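Local atomic coordinates of FAD-dependent pyridine nucleotide-disulphide oxidoreductase (Desulfovibrio vulgaris, PDB entry 3IWA), a protein that probably catalyses FAD-dependent electron transfer between a reduced pyridine nucleotide and an acceptor that is not established. Residues Thr200-Leu204 / Met386-Leu390; Leu301-Lys305 / Arg361-Asp365; Tyr364-His370 / Gln389-Pro395; Thr396-Gly401 / Leu423-Val429. All blocks are in the same frame, centred on the assembly; numbering follows the deposited sequence.

In the fold
Following the chain from the N terminus, contact 1 opens first, at the start of helix 202-214, and closes 182 residues later on strand 386-393. Contact 2 (301-305 / 361-365) opens and closes within that span. Both join the pyridine nucleotide-disulphide oxidoreductase part of the chain to its dimerisation domain. Contact 3 begins on Tyr364 and Asp365, where contact 2 ends, and shares Gln389 and Leu390 with contact 1, pairing two neighbouring strands. Contact 4 follows in series, bringing the loop after helix 409-423 back to the start of strand 399-406. Contacts 3 and 4 meet through backbone links such as Val391 O to Leu400 N, 2.7 Å, within one antiparallel sheet.

Contact 1: residues Thr200-Leu204 / Met386-Leu390; sequences TSKSL and MTLQL
The backbone of 200-204 is extended at Thr200 and Ser201 and turns helical from Lys202, the first turn of helix 202-214, while 386-390 is a regular beta strand. The main chains stay well apart: the closest CA atoms, those of Leu204 and Gln389, are 8.1 Å from each other. This is a helix N-terminus set against a face of the antiparallel sheet of the dimerisation domain, an interdomain contact made by side chains. Ser201 is the N-cap; its p rotamer brings OG to 3.0 Å from Leu204 N, which donates the capping bond. The same OG accepts a second bond across the interface, from Gln389. That glutamine, with chi1 m and chi2 t, reaches away from its strand and packs against the helix: Gln389 NE2 lies 3.7 Å from Leu204 CB and Gln389 OE1 2.8 Å from Ser203 OG. Leu204, in the t,p rotamer, adds a loose apolar contact, CD1 to Thr387 CG2 at 4.4 Å, and continues onto Gln403 and Phe405 of the next strand. The Gln389 NE2 to Ser201 OG bond is short, 2.5 Å, and nearly straight, with an N-H...O angle of 164°.

Contact 2: residues Leu301-Lys305 / Arg361-Asp365; sequences LVTGK and REGYD
A small surface contact between two loops, burying 174 Å², joins the turn between strands 296-299 and 306-307 to the exit of helix 356-361, and so links the pyridine nucleotide-disulphide oxidoreductase part of the chain to the dimerisation domain. The backbones do not pair; Thr303 and Glu362 have the nearest CA atoms, 8.3 Å apart. Residues 301-303 have helical phi/psi, Gly304 takes positive phi (74°), and Lys305 returns to extended geometry. Within this bend Thr303, chi1 p, forms an ST turn: its OG1 accepts from Lys305 N at 3.1 Å. Opposite, the helix ends in a Schellman motif, with Gly363 at phi 80° and Tyr364 extended after it. Tyr364 (chi1 -70°, chi2 -82°) sends its hydroxyl against the turn, OH lying 3.7 Å from Thr303 CA and 4.1 Å from Val302 O, while its ring packs on Leu400 of strand 399-406. Glu362 is folded, chi1 and chi2 both m, and its OE2 comes 4.2 Å from Thr303 CG2. Lys305, with rotamer m,t,m,t, reaches across to complete a salt bridge whose hydrogen bond is weak, NZ to Glu362 OE1 at 3.4 Å. Val302 O is hydrogen-bonded to Arg398 NH2.

Contact 3: residues Tyr364-His370 / Gln389-Pro395; sequences YDAVNVH and QLVVDRP
Strands 366-370 and 389-393 pair antiparallel at the edge of the dimerisation domain's sheet, their axes 4.5 Å apart at 156°. Val367/Val392 and Val369/Leu390 are hydrogen-bonded pairs: Val367 N to Val392 O 3.0 Å, Val392 N to Val367 O 3.1 Å, Val369 N to Leu390 O and Leu390 N to Val369 O both 2.9 Å. Arg394 N to Asp365 O, 3.0 Å, adds one beyond the strands. Val367 is off-rotamer, chi1 25°, its CG1 lying over one face of the Arg394 guanidinium. Ala366, Asn368 and Gln389 share a face with Val391; Asn368, chi1 t, lays ND2 3.5 Å from Val391 CG2, and Gln389 NE2, with chi1 m, donates a hydrogen bond to Ser201 OG. Asp393, chi1 t, sets OD1 3.7 Å from Tyr364 CD1 at the ring edge, while OD2 is hydrogen-bonded to Thr396 OG1. The face of Val367, Val369, Leu390 and Val392 packs on helix 449-461. Backbone atoms supply the interstrand hydrogen bonds, apolar side chains pack across them, and Gln389 and Asp393 tie in neighbouring segments.

Contact 4: residues Thr396-Gly401 / Leu423-Val429; sequences TRRVLG and LASKPTV
The start of strand 399-406, in the dimerisation domain, is met here by the connection between helices 409-423 and 429-433. Thr396 and Arg397 form the bend leading out of strand 386-393: Arg397 has positive phi (64°), and Thr396, chi1 p, makes an ST turn, OG1 accepting from Arg398 N at 3.0 Å and also hydrogen-bonded to Asp393 OD2. On the other side a type I turn runs from Leu423 to Lys426, closed by Lys426 N to Leu423 O at 3.0 Å; Lys426 has phi 61°, Pro427 is extended and Thr428 is the N-cap of the next helix. The two backbones touch through a single bridge, Arg398 with Thr428, CA to CA 4.2 Å. Val399 N donates to Pro427 O at 3.0 Å and 171°, and Val429 N makes a weak bond to Arg397 O at 3.1 Å. Further along, Leu400 and Gly401 face Val391 in a classic beta bulge of the antiparallel sheet. Val399, chi1 t, packs against Leu423 and Pro427, with CG1 4.1 Å from Leu423 CD2 and CB 4.2 Å from Pro427 CG. The guanidinium of Arg398 is covered on one face by Lys426, NE to CG 3.6 Å, and its NH2 is hydrogen-bonded to Val302 O. Arg397 turns to a salt bridge with Asp458 of helix 449-461. Ser425 packs against Ser425 of the second subunit.

Contact 1: residues Thr200-Leu204 / Met386-Leu390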
loop_
_atom_site.group_PDB
_atom_site.type_symbol
_atom_site.label_atom_id
_atom_site.label_comp_id
_atom_site.label_asym_id
_atom_site.label_seq_id
_atom_site.Cartn_x
_atom_site.Cartn_y
_atom_site.Cartn_z
ATOM N N THR A 200 -15.235 10.721 -3.884
ATOM C CA THR A 200 -14.464 11.740 -3.179
ATOM C C THR A 200 -15.405 12.649 -2.396
ATOM O O THR A 200 -16.593 12.710 -2.698
ATOM C CB THR A 200 -13.624 12.611 -4.110
ATOM O OG1 THR A 200 -14.492 13.512 -4.790
ATOM C CG2 THR A 200 -12.827 11.782 -5.112
ATOM N N SER A 201 -14.878 13.352 -1.389
ATOM C CA SER A 201 -15.643 14.436 -0.727
ATOM C C SER A 201 -15.935 15.591 -1.696
ATOM O O SER A 201 -15.307 15.702 -2.742
ATOM C CB SER A 201 -14.871 15.019 0.475
ATOM O OG SER A 201 -13.720 15.729 0.016
ATOM N N LYS A 202 -16.852 16.470 -1.321
ATOM C CA LYS A 202 -17.123 17.708 -2.085
ATOM C C LYS A 202 -15.861 18.559 -2.268
ATOM O O LYS A 202 -15.521 18.960 -3.382
ATOM C CB LYS A 202 -18.219 18.521 -1.384
ATOM C CG LYS A 202 -18.932 19.509 -2.300
ATOM C CD LYS A 202 -20.210 20.088 -1.685
ATOM C CE LYS A 202 -20.610 21.403 -2.413
ATOM N NZ LYS A 202 -21.536 22.265 -1.594
ATOM N N SER A 203 -15.121 18.766 -1.183
ATOM C CA SER A 203 -13.900 19.567 -1.210
ATOM C C SER A 203 -12.838 18.975 -2.156
ATOM O O SER A 203 -12.210 19.693 -2.961
ATOM C CB SER A 203 -13.350 19.748 0.221
ATOM O OG SER A 203 -12.701 18.583 0.748
ATOM N N LEU A 204 -12.661 17.657 -2.092
ATOM C CA LEU A 204 -11.714 17.003 -2.981
ATOM C C LEU A 204 -12.203 16.970 -4.451
ATOM O O LEU A 204 -11.414 17.068 -5.399
ATOM C CB LEU A 204 -11.392 15.587 -2.497
ATOM C CG LEU A 204 -10.159 15.040 -3.224
ATOM C CD1 LEU A 204 -8.946 15.990 -2.981
ATOM C CD2 LEU A 204 -9.852 13.643 -2.771
ATOM N N MET A 386 0.355 17.004 -3.186
ATOM C CA MET A 386 -0.439 15.827 -2.794
ATOM C C MET A 386 -1.375 16.127 -1.648
ATOM O O MET A 386 -0.928 16.617 -0.655
ATOM C CB MET A 386 0.409 14.610 -2.376
ATOM C CG MET A 386 -0.500 13.331 -2.325
ATOM S SD MET A 386 0.203 11.782 -1.826
ATOM C CE MET A 386 1.580 11.726 -2.953
ATOM N N THR A 387 -2.660 15.796 -1.815
ATOM C CA THR A 387 -3.672 15.851 -0.762
ATOM C C THR A 387 -4.233 14.469 -0.430
ATOM O O THR A 387 -4.635 13.729 -1.325
ATOM C CB THR A 387 -4.884 16.677 -1.187
ATOM O OG1 THR A 387 -4.453 17.934 -1.712
ATOM C CG2 THR A 387 -5.840 16.898 -0.007
ATOM N N LEU A 388 -4.268 14.157 0.865
ATOM C CA LEU A 388 -4.991 13.031 1.414
ATOM C C LEU A 388 -6.101 13.520 2.319
ATOM O O LEU A 388 -5.912 14.468 3.082
ATOM C CB LEU A 388 -4.092 12.158 2.291
ATOM C CG LEU A 388 -2.967 11.382 1.649
ATOM C CD1 LEU A 388 -2.361 10.440 2.714
ATOM C CD2 LEU A 388 -3.478 10.630 0.391
ATOM N N GLN A 389 -7.215 12.793 2.300
ATOM C CA GLN A 389 -8.288 13.011 3.232
ATOM C C GLN A 389 -8.607 11.670 3.876
ATOM O O GLN A 389 -8.674 10.657 3.188
ATOM C CB GLN A 389 -9.507 13.617 2.515
ATOM C CG GLN A 389 -9.234 14.992 1.828
ATOM C CD GLN A 389 -10.520 15.720 1.308
ATOM O OE1 GLN A 389 -10.514 16.927 1.051
ATOM N NE2 GLN A 389 -11.586 14.988 1.154
ATOM N N LEU A 390 -8.773 11.672 5.195
ATOM C CA LEU A 390 -8.933 10.488 5.990
ATOM C C LEU A 390 -10.249 10.627 6.693
ATOM O O LEU A 390 -10.525 11.691 7.262
ATOM C CB LEU A 390 -7.796 10.379 7.018
ATOM C CG LEU A 390 -7.545 9.052 7.751
ATOM C CD1 LEU A 390 -6.941 8.017 6.773
ATOM C CD2 LEU A 390 -6.592 9.231 9.023
#

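Contact 2: residues Leu301-Lys305 / Arg361-Asp365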
loop_
_atom_site.group_PDB
_atom_site.type_symbol
_atom_site.label_atom_id
_atom_site.label_comp_id
_atom_site.label_asym_id
_atom_site.label_seq_id
_atom_site.Cartn_x
_atom_site.Cartn_y
_atom_site.Cartn_z
ATOM N N LEU A 301 -17.050 -4.294 3.585
ATOM C CA LEU A 301 -16.207 -4.590 4.767
ATOM C C LEU A 301 -15.945 -3.412 5.744
ATOM O O LEU A 301 -15.315 -3.603 6.777
ATOM C CB LEU A 301 -14.901 -5.272 4.361
ATOM C CG LEU A 301 -15.115 -6.574 3.573
ATOM C CD1 LEU A 301 -13.804 -6.996 2.957
ATOM C CD2 LEU A 301 -15.670 -7.692 4.431
ATOM N N VAL A 302 -16.393 -2.207 5.417
ATOM C CA VAL A 302 -16.230 -1.077 6.333
ATOM C C VAL A 302 -17.506 -0.970 7.138
ATOM O O VAL A 302 -17.452 -0.921 8.368
ATOM C CB VAL A 302 -15.992 0.259 5.643
ATOM C CG1 VAL A 302 -16.121 1.425 6.685
ATOM C CG2 VAL A 302 -14.634 0.299 4.947
ATOM N N THR A 303 -18.649 -0.962 6.455
ATOM C CA THR A 303 -19.927 -0.782 7.137
ATOM C C THR A 303 -20.465 -2.025 7.802
ATOM O O THR A 303 -21.315 -1.924 8.664
ATOM C CB THR A 303 -21.033 -0.320 6.190
ATOM O OG1 THR A 303 -21.299 -1.347 5.232
ATOM C CG2 THR A 303 -20.650 0.949 5.493
ATOM N N GLY A 304 -20.005 -3.200 7.375
ATOM C CA GLY A 304 -20.520 -4.472 7.887
ATOM C C GLY A 304 -21.900 -4.794 7.332
ATOM O O GLY A 304 -22.578 -5.706 7.796
ATOM N N LYS A 305 -22.319 -4.031 6.341
ATOM C CA LYS A 305 -23.606 -4.218 5.728
ATOM C C LYS A 305 -23.398 -4.656 4.290
ATOM O O LYS A 305 -22.309 -4.520 3.727
ATOM C CB LYS A 305 -24.432 -2.922 5.770
ATOM C CG LYS A 305 -24.846 -2.529 7.196
ATOM C CD LYS A 305 -26.139 -1.676 7.222
ATOM C CE LYS A 305 -25.947 -0.338 6.491
ATOM N NZ LYS A 305 -27.171 0.515 6.502
ATOM N N ARG A 361 -23.940 9.920 5.673
ATOM C CA ARG A 361 -25.229 9.360 5.185
ATOM C C ARG A 361 -25.552 8.023 5.889
ATOM O O ARG A 361 -26.701 7.738 6.159
ATOM C CB ARG A 361 -25.298 9.249 3.638
ATOM N N GLU A 362 -24.530 7.242 6.234
ATOM C CA GLU A 362 -24.713 5.984 6.981
ATOM C C GLU A 362 -24.956 6.232 8.455
ATOM O O GLU A 362 -25.143 5.273 9.212
ATOM C CB GLU A 362 -23.469 5.102 6.885
ATOM C CG GLU A 362 -23.147 4.576 5.486
ATOM C CD GLU A 362 -24.080 3.459 5.016
ATOM O OE1 GLU A 362 -24.917 2.973 5.822
ATOM O OE2 GLU A 362 -23.942 3.059 3.838
ATOM N N GLY A 363 -24.896 7.502 8.858
ATOM C CA GLY A 363 -25.090 7.896 10.242
ATOM C C GLY A 363 -23.904 7.721 11.183
ATOM O O GLY A 363 -24.098 7.575 12.386
ATOM N N TYR A 364 -22.677 7.701 10.655
ATOM C CA TYR A 364 -21.495 7.775 11.521
ATOM C C TYR A 364 -21.302 9.227 11.874
ATOM O O TYR A 364 -21.482 10.104 11.021
ATOM C CB TYR A 364 -20.183 7.271 10.836
ATOM C CG TYR A 364 -20.142 5.793 10.607
ATOM C CD1 TYR A 364 -19.775 4.916 11.617
ATOM C CD2 TYR A 364 -20.511 5.266 9.372
ATOM C CE1 TYR A 364 -19.773 3.546 11.401
ATOM C CE2 TYR A 364 -20.518 3.921 9.153
ATOM C CZ TYR A 364 -20.151 3.067 10.157
ATOM O OH TYR A 364 -20.182 1.732 9.870
ATOM N N ASP A 365 -20.905 9.468 13.108
ATOM C CA ASP A 365 -20.398 10.761 13.514
ATOM C C ASP A 365 -18.962 10.922 12.976
ATOM O O ASP A 365 -17.996 10.812 13.700
ATOM C CB ASP A 365 -20.460 10.838 15.052
ATOM C CG ASP A 365 -19.946 12.175 15.629
ATOM O OD1 ASP A 365 -19.686 13.134 14.866
ATOM O OD2 ASP A 365 -19.798 12.225 16.873
#

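Contact 3: residues Tyr364-His370 / Gln389-Pro395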
loop_
_atom_site.group_PDB
_atom_site.type_symbol
_atom_site.label_atom_id
_atom_site.label_comp_id
_atom_site.label_asym_id
_atom_site.label_seq_id
_atom_site.Cartn_x
_atom_site.Cartn_y
_atom_site.Cartn_z
ATOM N N TYR A 364 -22.677 7.701 10.655
ATOM C CA TYR A 364 -21.495 7.775 11.521
ATOM C C TYR A 364 -21.302 9.227 11.874
ATOM O O TYR A 364 -21.482 10.104 11.021
ATOM C CB TYR A 364 -20.183 7.271 10.836
ATOM C CG TYR A 364 -20.142 5.793 10.607
ATOM C CD1 TYR A 364 -19.775 4.916 11.617
ATOM C CD2 TYR A 364 -20.511 5.266 9.372
ATOM C CE1 TYR A 364 -19.773 3.546 11.401
ATOM C CE2 TYR A 364 -20.518 3.921 9.153
ATOM C CZ TYR A 364 -20.151 3.067 10.157
ATOM O OH TYR A 364 -20.182 1.732 9.870
ATOM N N ASP A 365 -20.905 9.468 13.108
ATOM C CA ASP A 365 -20.398 10.761 13.514
ATOM C C ASP A 365 -18.962 10.922 12.976
ATOM O O ASP A 365 -17.996 10.812 13.700
ATOM C CB ASP A 365 -20.460 10.838 15.052
ATOM C CG ASP A 365 -19.946 12.175 15.629
ATOM O OD1 ASP A 365 -19.686 13.134 14.866
ATOM O OD2 ASP A 365 -19.798 12.225 16.873
ATOM N N ALA A 366 -18.833 11.199 11.687
ATOM C CA ALA A 366 -17.549 11.118 11.013
ATOM C C ALA A 366 -16.933 12.463 10.829
ATOM O O ALA A 366 -17.629 13.444 10.689
ATOM C CB ALA A 366 -17.720 10.483 9.661
ATOM N N VAL A 367 -15.609 12.497 10.757
ATOM C CA VAL A 367 -14.904 13.721 10.457
ATOM C C VAL A 367 -13.924 13.487 9.318
ATOM O O VAL A 367 -13.298 12.444 9.220
ATOM C CB VAL A 367 -14.205 14.304 11.725
ATOM C CG1 VAL A 367 -13.904 13.226 12.734
ATOM C CG2 VAL A 367 -12.940 14.995 11.371
ATOM N N ASN A 368 -13.826 14.464 8.444
ATOM C CA ASN A 368 -12.917 14.443 7.346
ATOM C C ASN A 368 -11.675 15.254 7.705
ATOM O O ASN A 368 -11.750 16.471 7.889
ATOM C CB ASN A 368 -13.596 15.068 6.134
ATOM C CG ASN A 368 -12.995 14.625 4.813
ATOM O OD1 ASN A 368 -12.850 15.424 3.899
ATOM N ND2 ASN A 368 -12.677 13.350 4.691
ATOM N N VAL A 369 -10.540 14.572 7.795
ATOM C CA VAL A 369 -9.243 15.187 8.081
ATOM C C VAL A 369 -8.389 15.277 6.812
ATOM O O VAL A 369 -8.148 14.287 6.159
ATOM C CB VAL A 369 -8.518 14.300 9.110
ATOM C CG1 VAL A 369 -7.144 14.831 9.440
ATOM C CG2 VAL A 369 -9.361 14.170 10.354
ATOM N N HIS A 370 -7.916 16.453 6.461
ATOM C CA HIS A 370 -7.082 16.592 5.271
ATOM C C HIS A 370 -5.632 16.950 5.609
ATOM O O HIS A 370 -5.341 17.535 6.623
ATOM C CB HIS A 370 -7.663 17.616 4.303
ATOM C CG HIS A 370 -7.982 18.918 4.943
ATOM N ND1 HIS A 370 -7.071 19.951 5.014
ATOM C CD2 HIS A 370 -9.092 19.344 5.593
ATOM C CE1 HIS A 370 -7.610 20.968 5.670
ATOM N NE2 HIS A 370 -8.837 20.627 6.030
ATOM N N GLN A 389 -7.215 12.793 2.300
ATOM C CA GLN A 389 -8.288 13.011 3.232
ATOM C C GLN A 389 -8.607 11.670 3.876
ATOM O O GLN A 389 -8.674 10.657 3.188
ATOM C CB GLN A 389 -9.507 13.617 2.515
ATOM C CG GLN A 389 -9.234 14.992 1.828
ATOM C CD GLN A 389 -10.520 15.720 1.308
ATOM O OE1 GLN A 389 -10.514 16.927 1.051
ATOM N NE2 GLN A 389 -11.586 14.988 1.154
ATOM N N LEU A 390 -8.773 11.672 5.195
ATOM C CA LEU A 390 -8.933 10.488 5.990
ATOM C C LEU A 390 -10.249 10.627 6.693
ATOM O O LEU A 390 -10.525 11.691 7.262
ATOM C CB LEU A 390 -7.796 10.379 7.018
ATOM C CG LEU A 390 -7.545 9.052 7.751
ATOM C CD1 LEU A 390 -6.941 8.017 6.773
ATOM C CD2 LEU A 390 -6.592 9.231 9.023
ATOM N N VAL A 391 -11.070 9.576 6.645
ATOM C CA VAL A 391 -12.419 9.634 7.198
ATOM C C VAL A 391 -12.477 8.793 8.422
ATOM O O VAL A 391 -12.185 7.620 8.382
ATOM C CB VAL A 391 -13.497 9.177 6.175
ATOM C CG1 VAL A 391 -14.847 9.393 6.735
ATOM C CG2 VAL A 391 -13.370 9.943 4.854
ATOM N N VAL A 392 -12.877 9.397 9.534
ATOM C CA VAL A 392 -12.708 8.793 10.856
ATOM C C VAL A 392 -14.006 8.819 11.641
ATOM O O VAL A 392 -14.683 9.846 11.696
ATOM C CB VAL A 392 -11.645 9.581 11.656
ATOM C CG1 VAL A 392 -11.514 9.028 13.055
ATOM C CG2 VAL A 392 -10.316 9.569 10.926
ATOM N N ASP A 393 -14.346 7.712 12.287
ATOM C CA ASP A 393 -15.470 7.709 13.170
ATOM C C ASP A 393 -15.066 8.257 14.540
ATOM O O ASP A 393 -14.208 7.679 15.177
ATOM C CB ASP A 393 -15.991 6.293 13.366
ATOM C CG ASP A 393 -17.258 6.254 14.219
ATOM O OD1 ASP A 393 -18.112 7.129 13.997
ATOM O OD2 ASP A 393 -17.402 5.354 15.074
ATOM N N ARG A 394 -15.708 9.323 15.010
ATOM C CA ARG A 394 -15.351 9.917 16.317
ATOM C C ARG A 394 -15.324 8.961 17.507
ATOM O O ARG A 394 -14.288 8.820 18.148
ATOM C CB ARG A 394 -16.221 11.131 16.662
ATOM C CG ARG A 394 -15.622 12.471 16.247
ATOM C CD ARG A 394 -16.246 13.664 17.006
ATOM N NE ARG A 394 -16.288 14.837 16.133
ATOM C CZ ARG A 394 -15.344 15.786 16.055
ATOM N NH1 ARG A 394 -14.251 15.757 16.826
ATOM N NH2 ARG A 394 -15.507 16.803 15.195
ATOM N N PRO A 395 -16.449 8.309 17.820
ATOM C CA PRO A 395 -16.463 7.489 19.045
ATOM C C PRO A 395 -15.603 6.229 19.088
ATOM O O PRO A 395 -15.223 5.772 20.175
ATOM C CB PRO A 395 -17.935 7.075 19.199
ATOM C CG PRO A 395 -18.668 7.622 17.987
ATOM C CD PRO A 395 -17.802 8.650 17.353
#

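Contact 4: residues Thr396-Gly401 / Leu423-Val429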
loop_
_atom_site.group_PDB
_atom_site.type_symbol
_atom_site.label_atom_id
_atom_site.label_comp_id
_atom_site.label_asym_id
_atom_site.label_seq_id
_atom_site.Cartn_x
_atom_site.Cartn_y
_atom_site.Cartn_z
ATOM N N THR A 396 -15.352 5.616 17.947
ATOM C CA THR A 396 -14.554 4.378 17.913
ATOM C C THR A 396 -13.105 4.661 17.525
ATOM O O THR A 396 -12.237 3.838 17.731
ATOM C CB THR A 396 -15.118 3.432 16.871
ATOM O OG1 THR A 396 -15.116 4.099 15.593
ATOM C CG2 THR A 396 -16.555 3.012 17.259
ATOM N N ARG A 397 -12.886 5.831 16.938
ATOM C CA ARG A 397 -11.645 6.181 16.283
ATOM C C ARG A 397 -11.357 5.286 15.054
ATOM O O ARG A 397 -10.228 5.190 14.633
ATOM C CB ARG A 397 -10.470 6.154 17.273
ATOM C CG ARG A 397 -10.642 7.054 18.480
ATOM C CD ARG A 397 -9.474 6.882 19.509
ATOM N NE ARG A 397 -8.227 7.529 19.081
ATOM C CZ ARG A 397 -7.940 8.827 19.231
ATOM N NH1 ARG A 397 -8.807 9.685 19.790
ATOM N NH2 ARG A 397 -6.778 9.298 18.811
ATOM N N ARG A 398 -12.369 4.648 14.477
ATOM C CA ARG A 398 -12.144 3.765 13.310
ATOM C C ARG A 398 -11.930 4.623 12.090
ATOM O O ARG A 398 -12.542 5.685 11.955
ATOM C CB ARG A 398 -13.318 2.877 13.030
ATOM C CG ARG A 398 -13.315 1.595 13.751
ATOM C CD ARG A 398 -14.499 0.733 13.271
ATOM N NE ARG A 398 -14.401 0.401 11.852
ATOM C CZ ARG A 398 -15.439 0.237 11.027
ATOM N NH1 ARG A 398 -16.685 0.393 11.454
ATOM N NH2 ARG A 398 -15.220 -0.067 9.753
ATOM N N VAL A 399 -11.026 4.183 11.231
ATOM C CA VAL A 399 -10.832 4.819 9.939
ATOM C C VAL A 399 -11.869 4.193 9.017
ATOM O O VAL A 399 -11.973 3.009 8.968
ATOM C CB VAL A 399 -9.392 4.633 9.433
ATOM C CG1 VAL A 399 -9.241 5.222 8.083
ATOM C CG2 VAL A 399 -8.378 5.301 10.405
ATOM N N LEU A 400 -12.670 5.009 8.336
ATOM C CA LEU A 400 -13.751 4.505 7.494
ATOM C C LEU A 400 -13.415 4.599 6.006
ATOM O O LEU A 400 -14.121 4.039 5.164
ATOM C CB LEU A 400 -15.061 5.269 7.779
ATOM C CG LEU A 400 -15.581 5.291 9.225
ATOM C CD1 LEU A 400 -16.776 6.245 9.488
ATOM C CD2 LEU A 400 -15.895 3.886 9.704
ATOM N N GLY A 401 -12.377 5.355 5.694
ATOM C CA GLY A 401 -12.041 5.652 4.334
ATOM C C GLY A 401 -10.890 6.615 4.193
ATOM O O GLY A 401 -10.465 7.270 5.160
ATOM N N LEU A 423 -8.290 -1.491 5.580
ATOM C CA LEU A 423 -9.668 -1.088 6.004
ATOM C C LEU A 423 -10.516 -2.233 6.525
ATOM O O LEU A 423 -11.182 -2.079 7.533
ATOM C CB LEU A 423 -10.443 -0.353 4.913
ATOM C CG LEU A 423 -9.872 1.022 4.550
ATOM C CD1 LEU A 423 -10.644 1.645 3.366
ATOM C CD2 LEU A 423 -9.865 1.946 5.744
ATOM N N ALA A 424 -10.456 -3.387 5.869
ATOM C CA ALA A 424 -11.237 -4.563 6.290
ATOM C C ALA A 424 -10.885 -5.051 7.690
ATOM O O ALA A 424 -11.711 -5.641 8.334
ATOM C CB ALA A 424 -11.074 -5.727 5.277
ATOM N N SER A 425 -9.666 -4.798 8.160
ATOM C CA SER A 425 -9.271 -5.186 9.531
ATOM C C SER A 425 -9.696 -4.173 10.606
ATOM O O SER A 425 -9.368 -4.341 11.771
ATOM C CB SER A 425 -7.760 -5.408 9.598
ATOM O OG SER A 425 -7.423 -6.562 8.834
ATOM N N LYS A 426 -10.415 -3.126 10.204
ATOM C CA LYS A 426 -10.951 -2.130 11.127
ATOM C C LYS A 426 -9.853 -1.401 11.895
ATOM O O LYS A 426 -9.836 -1.384 13.122
ATOM C CB LYS A 426 -11.934 -2.777 12.109
ATOM C CG LYS A 426 -13.304 -2.995 11.542
ATOM C CD LYS A 426 -13.749 -4.433 11.706
ATOM C CE LYS A 426 -15.239 -4.537 12.009
ATOM N NZ LYS A 426 -16.030 -5.131 10.861
ATOM N N PRO A 427 -8.948 -0.762 11.177
ATOM C CA PRO A 427 -7.926 0.005 11.836
ATOM C C PRO A 427 -8.494 1.254 12.516
ATOM O O PRO A 427 -9.572 1.752 12.131
ATOM C CB PRO A 427 -7.049 0.419 10.683
ATOM C CG PRO A 427 -8.015 0.615 9.580
ATOM C CD PRO A 427 -9.016 -0.466 9.743
ATOM N N THR A 428 -7.767 1.747 13.521
ATOM C CA THR A 428 -8.118 2.961 14.223
ATOM C C THR A 428 -7.055 3.973 13.810
ATOM O O THR A 428 -6.146 3.630 13.080
ATOM C CB THR A 428 -8.097 2.773 15.780
ATOM O OG1 THR A 428 -6.764 2.425 16.207
ATOM C CG2 THR A 428 -9.104 1.698 16.259
ATOM N N VAL A 429 -7.177 5.207 14.295
ATOM C CA VAL A 429 -6.271 6.301 13.966
ATOM C C VAL A 429 -4.827 5.979 14.367
ATOM O O VAL A 429 -3.866 6.327 13.664
ATOM C CB VAL A 429 -6.739 7.577 14.667
ATOM C CG1 VAL A 429 -5.640 8.632 14.712
ATOM C CG2 VAL A 429 -8.013 8.102 13.966
#